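Local atomic coordinates of polyhedrin (Antheraea mylitta cypovirus 4, PDB entry 5A8T), a protein that forms the crystalline occlusion bodies (polyhedra) of an insect cypovirus, which probably enclose and protect the virus particles. Residues A53-F58 with N212-N217. Sequence-based numbering, arbitrary orientation.
Sequences AFDYVF and NVIEFN
D55 faces N212 and A53 faces I214, and each couple is an antiparallel hydrogen-bonded pair. D55 N gives a nearly straight bond to N212 O (2.8 Å, 171° at the hydrogen), and N212 N returns one to D55 O. A53 N to I214 O and I214 N to A53 O repeat the pattern.

The D55 side chain leaves on the A53 and I214 face. Its CB lies 3.6 Å from N212 O and 4.0 Å from I214 CD1. With CG anti to the backbone N (chi1 -170°), OD2 at the tip lies 4.0 Å from the same I214 CD1 methyl. That oxygen is also held by a salt bridge to R39 and a hydrogen bond to Y225, so the buried carboxylate is satisfied. A53 CB touches the edge of the F216 ring, 3.7 Å from CE2 and in the ring plane.

On the other face F54 and V213 form a non-hydrogen-bonded pair. They run side by side, with F54 CD2 3.7 Å from V213 CG2. L66 also packs on F54.

The arrangement is a regular antiparallel ladder that adds strand 210-216 to strand 51-58, as an outermost strand, within the chain, of its six-stranded antiparallel sheet, with helix 219-229 packed on I214 and F216.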
loop_
_atom_site.group_PDB
_atom_site.type_symbol
_atom_site.label_atom_id
_atom_site.label_comp_id
_atom_site.label_asym_id
_atom_site.label_seq_id
_atom_site.Cartn_x
_atom_site.Cartn_y
_atom_site.Cartn_z
ATOM N N ALA A 53 -6.563 -3.010 -18.480
ATOM C CA ALA A 53 -6.800 -4.012 -17.453
ATOM C C ALA A 53 -5.932 -3.725 -16.243
ATOM O O ALA A 53 -4.747 -3.434 -16.383
ATOM C CB ALA A 53 -6.523 -5.412 -17.988
ATOM N N PHE A 54 -6.543 -3.759 -15.061
ATOM C CA PHE A 54 -5.803 -3.708 -13.807
ATOM C C PHE A 54 -5.767 -5.124 -13.260
ATOM O O PHE A 54 -6.758 -5.639 -12.768
ATOM C CB PHE A 54 -6.439 -2.733 -12.819
ATOM C CG PHE A 54 -6.527 -1.332 -13.341
ATOM C CD1 PHE A 54 -7.618 -0.922 -14.094
ATOM C CD2 PHE A 54 -5.508 -0.426 -13.099
ATOM C CE1 PHE A 54 -7.691 0.371 -14.593
ATOM C CE2 PHE A 54 -5.574 0.862 -13.596
ATOM C CZ PHE A 54 -6.665 1.262 -14.341
ATOM N N ASP A 55 -4.613 -5.760 -13.404
ATOM C CA ASP A 55 -4.468 -7.190 -13.179
ATOM C C ASP A 55 -3.708 -7.442 -11.878
ATOM O O ASP A 55 -2.526 -7.093 -11.758
ATOM C CB ASP A 55 -3.713 -7.798 -14.362
ATOM C CG ASP A 55 -3.709 -9.308 -14.345
ATOM O OD1 ASP A 55 -4.103 -9.910 -13.327
ATOM O OD2 ASP A 55 -3.291 -9.898 -15.362
ATOM N N TYR A 56 -4.385 -8.025 -10.896
ATOM C CA TYR A 56 -3.759 -8.260 -9.596
ATOM C C TYR A 56 -3.618 -9.743 -9.311
ATOM O O TYR A 56 -4.587 -10.485 -9.422
ATOM C CB TYR A 56 -4.591 -7.644 -8.472
ATOM C CG TYR A 56 -4.919 -6.197 -8.667
ATOM C CD1 TYR A 56 -6.030 -5.821 -9.411
ATOM C CD2 TYR A 56 -4.122 -5.198 -8.113
ATOM C CE1 TYR A 56 -6.355 -4.492 -9.594
ATOM C CE2 TYR A 56 -4.437 -3.855 -8.301
ATOM C CZ TYR A 56 -5.558 -3.515 -9.044
ATOM O OH TYR A 56 -5.901 -2.198 -9.246
ATOM N N VAL A 57 -2.417 -10.177 -8.946
ATOM C CA VAL A 57 -2.229 -11.521 -8.401
ATOM C C VAL A 57 -1.811 -11.402 -6.927
ATOM O O VAL A 57 -1.025 -10.532 -6.578
ATOM C CB VAL A 57 -1.246 -12.377 -9.253
ATOM C CG1 VAL A 57 -1.779 -12.526 -10.653
ATOM C CG2 VAL A 57 0.136 -11.746 -9.311
ATOM N N PHE A 58 -2.389 -12.233 -6.061
ATOM C CA PHE A 58 -2.194 -12.132 -4.608
ATOM C C PHE A 58 -2.574 -13.456 -3.970
ATOM O O PHE A 58 -3.432 -14.160 -4.489
ATOM C CB PHE A 58 -3.104 -11.040 -4.026
ATOM C CG PHE A 58 -4.574 -11.269 -4.301
ATOM C CD1 PHE A 58 -5.112 -10.989 -5.555
ATOM C CD2 PHE A 58 -5.409 -11.777 -3.320
ATOM C CE1 PHE A 58 -6.454 -11.201 -5.818
ATOM C CE2 PHE A 58 -6.755 -11.992 -3.575
ATOM C CZ PHE A 58 -7.278 -11.703 -4.826
ATOM N N ASN A 212 -0.415 -5.292 -12.238
ATOM C CA ASN A 212 0.048 -4.839 -13.537
ATOM C C ASN A 212 -1.057 -4.133 -14.279
ATOM O O ASN A 212 -2.217 -4.544 -14.213
ATOM C CB ASN A 212 0.609 -5.990 -14.367
ATOM C CG ASN A 212 2.084 -6.204 -14.113
ATOM O OD1 ASN A 212 2.907 -5.338 -14.426
ATOM N ND2 ASN A 212 2.430 -7.349 -13.524
ATOM N N VAL A 213 -0.706 -3.046 -14.956
ATOM C CA VAL A 213 -1.653 -2.371 -15.833
ATOM C C VAL A 213 -1.291 -2.711 -17.272
ATOM O O VAL A 213 -0.122 -2.637 -17.670
ATOM C CB VAL A 213 -1.671 -0.851 -15.624
ATOM C CG1 VAL A 213 -2.685 -0.194 -16.567
ATOM C CG2 VAL A 213 -2.012 -0.530 -14.190
ATOM N N ILE A 214 -2.299 -3.115 -18.039
ATOM C CA ILE A 214 -2.094 -3.568 -19.411
ATOM C C ILE A 214 -3.078 -2.877 -20.348
ATOM O O ILE A 214 -4.282 -2.845 -20.089
ATOM C CB ILE A 214 -2.270 -5.094 -19.515
ATOM C CG1 ILE A 214 -1.375 -5.796 -18.491
ATOM C CG2 ILE A 214 -1.953 -5.579 -20.927
ATOM C CD1 ILE A 214 -1.969 -7.062 -17.933
ATOM N N GLU A 215 -2.556 -2.308 -21.428
ATOM C CA GLU A 215 -3.387 -1.652 -22.426
ATOM C C GLU A 215 -3.631 -2.584 -23.605
ATOM O O GLU A 215 -2.742 -3.323 -24.021
ATOM C CB GLU A 215 -2.737 -0.348 -22.907
ATOM C CG GLU A 215 -2.669 0.749 -21.845
ATOM C CD GLU A 215 -1.856 1.960 -22.293
ATOM O OE1 GLU A 215 -1.335 1.950 -23.431
ATOM O OE2 GLU A 215 -1.734 2.923 -21.505
ATOM N N PHE A 216 -4.848 -2.544 -24.130
ATOM C CA PHE A 216 -5.231 -3.350 -25.272
ATOM C C PHE A 216 -5.848 -2.424 -26.303
ATOM O O PHE A 216 -6.619 -1.529 -25.956
ATOM C CB PHE A 216 -6.258 -4.407 -24.869
ATOM C CG PHE A 216 -5.767 -5.377 -23.828
ATOM C CD1 PHE A 216 -4.984 -6.461 -24.188
ATOM C CD2 PHE A 216 -6.096 -5.206 -22.493
ATOM C CE1 PHE A 216 -4.533 -7.359 -23.230
ATOM C CE2 PHE A 216 -5.654 -6.105 -21.526
ATOM C CZ PHE A 216 -4.878 -7.179 -21.895
ATOM N N ASN A 217 -5.500 -2.632 -27.567
ATOM C CA ASN A 217 -6.028 -1.801 -28.639
ATOM C C ASN A 217 -7.472 -2.150 -28.965
ATOM O O ASN A 217 -8.246 -1.283 -29.342
ATOM C CB ASN A 217 -5.162 -1.929 -29.894
ATOM C CG ASN A 217 -3.719 -1.548 -29.644
ATOM O OD1 ASN A 217 -3.432 -0.661 -28.839
ATOM N ND2 ASN A 217 -2.798 -2.225 -30.326
#